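PDB 1SU0: iron-sulfur cluster assembly scaffold protein IscU, which probably serves as a scaffold on which IscS builds iron-sulfur clusters, which are then handed on to other proteins. Local coordinates for residues A[127-130]-A[131-135]. Residues are numbered along the deposited sequence; the frame is centred on the assembly and turned at random.
Sequences CSTL and AWNAL. With ZN (zinc ion), chain B.
Thr-129 and Asn-133, one turn apart on helix 122-139, meet through backbone and side chain. The amide of Asn-133 donates to Thr-129 O (N to O 3.0 Å). One residue on, Ala-134 N donates to Leu-130 O, also at 3.0 Å. Asn-133 N makes a second, weak bond to Leu-130 O.

The helix is kinked at Ala-131 and Trp-132, whose amides lack the usual bond to the preceding turn. A water fills the gap at Ala-131. It accepts from Ala-131 N, which lies 3.0 Å from the water oxygen. It can also donate to Cys-127 O, though it has more acceptors in reach than protons. Two serines of helix 66-79 tie the kinked turn to that helix, Ser-68 OG bonding to Cys-127 O and Ser-71 OG to Ser-128 O.

The kink lies just past the metal site of this NifU-family fold. Cys-127 SG binds the zinc ion at 2.2 Å. Asp-42, which Leu-130 touches, and Cys-65 also bind the ion, and Cys-40 is the fourth residue of the site. The zinc probably stands in for an iron-sulfur centre.

Trp-132 turns the edge of its indole to the turn before. CD1 lies 3.5 Å from Ser-128 O, which sits in the ring plane. With CG anti to its own carbonyl carbon (chi1 -69°), the ring leans back along the helix, and it stacks with Phe-94.

The side chains of Thr-129 and Asn-133 run alongside each other, pointing the same way. A chi1 of -60° brings the Asn-133 amide group up against Thr-129 O. ND2 comes within 3.3 Å of that oxygen, at too poor an angle for a hydrogen bond. Thr-129 OG1 and Asn-133 OD1 stay 4.1 Å apart, and OG1 instead has a weak bond to Ile-125 O. Ala-134 CB packs 3.7 Å from Leu-130 O.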
# COMPACT_ATOMS: atom_id res chain seq x y z
N CYS A 127 -8.12 3.69 -5.56
CA CYS A 127 -7.19 4.61 -4.89
C CYS A 127 -6.32 3.81 -3.90
O CYS A 127 -5.08 3.88 -3.89
CB CYS A 127 -7.96 5.73 -4.16
SG CYS A 127 -9.03 6.78 -5.23
N SER A 128 -6.99 2.99 -3.10
CA SER A 128 -6.34 2.21 -2.07
C SER A 128 -5.48 1.03 -2.59
O SER A 128 -4.44 0.74 -2.03
CB SER A 128 -7.42 1.72 -1.12
OG SER A 128 -8.24 0.77 -1.77
N THR A 129 -5.87 0.41 -3.69
CA THR A 129 -5.13 -0.77 -4.18
C THR A 129 -3.91 -0.44 -5.03
O THR A 129 -3.04 -1.29 -5.19
CB THR A 129 -6.04 -1.70 -4.94
OG1 THR A 129 -6.60 -1.01 -6.05
CG2 THR A 129 -7.24 -2.13 -4.10
N LEU A 130 -3.82 0.78 -5.53
CA LEU A 130 -2.73 1.17 -6.43
C LEU A 130 -1.35 0.74 -5.96
O LEU A 130 -0.59 0.12 -6.70
CB LEU A 130 -2.76 2.70 -6.67
CG LEU A 130 -1.72 3.33 -7.63
CD1 LEU A 130 -1.51 2.58 -8.91
CD2 LEU A 130 -2.14 4.75 -7.96
N ALA A 131 -1.02 1.06 -4.72
CA ALA A 131 0.28 0.72 -4.16
C ALA A 131 0.48 -0.80 -4.13
O ALA A 131 1.55 -1.31 -4.49
CB ALA A 131 0.41 1.26 -2.79
N TRP A 132 -0.56 -1.50 -3.71
CA TRP A 132 -0.49 -2.94 -3.62
C TRP A 132 -0.18 -3.57 -4.97
O TRP A 132 0.61 -4.49 -5.04
CB TRP A 132 -1.78 -3.49 -3.03
CG TRP A 132 -1.92 -3.13 -1.60
CD1 TRP A 132 -2.62 -2.06 -1.09
CD2 TRP A 132 -1.29 -3.77 -0.49
NE1 TRP A 132 -2.46 -2.02 0.27
CE2 TRP A 132 -1.67 -3.06 0.67
CE3 TRP A 132 -0.45 -4.88 -0.35
CZ2 TRP A 132 -1.24 -3.43 1.94
CZ3 TRP A 132 -0.01 -5.24 0.92
CH2 TRP A 132 -0.42 -4.52 2.04
N ASN A 133 -0.75 -3.02 -6.04
CA ASN A 133 -0.55 -3.55 -7.39
C ASN A 133 0.80 -3.17 -7.96
O ASN A 133 1.34 -3.89 -8.79
CB ASN A 133 -1.69 -3.09 -8.31
CG ASN A 133 -3.06 -3.56 -7.82
OD1 ASN A 133 -4.09 -3.24 -8.41
ND2 ASN A 133 -3.08 -4.28 -6.69
N ALA A 134 1.37 -2.06 -7.51
CA ALA A 134 2.73 -1.69 -7.91
C ALA A 134 3.70 -2.61 -7.20
O ALA A 134 4.81 -2.85 -7.68
CB ALA A 134 3.03 -0.22 -7.58
N LEU A 135 3.28 -3.14 -6.06
CA LEU A 135 4.05 -4.13 -5.36
C LEU A 135 3.98 -5.44 -6.11
O LEU A 135 5.01 -6.05 -6.37
CB LEU A 135 3.52 -4.32 -3.93
CG LEU A 135 4.29 -5.35 -3.10
CD1 LEU A 135 5.77 -5.04 -3.10
CD2 LEU A 135 3.77 -5.35 -1.68
ZN ZN B . -7.61 8.50 -5.49
O HOH W 1 -2.16 3.18 -2.99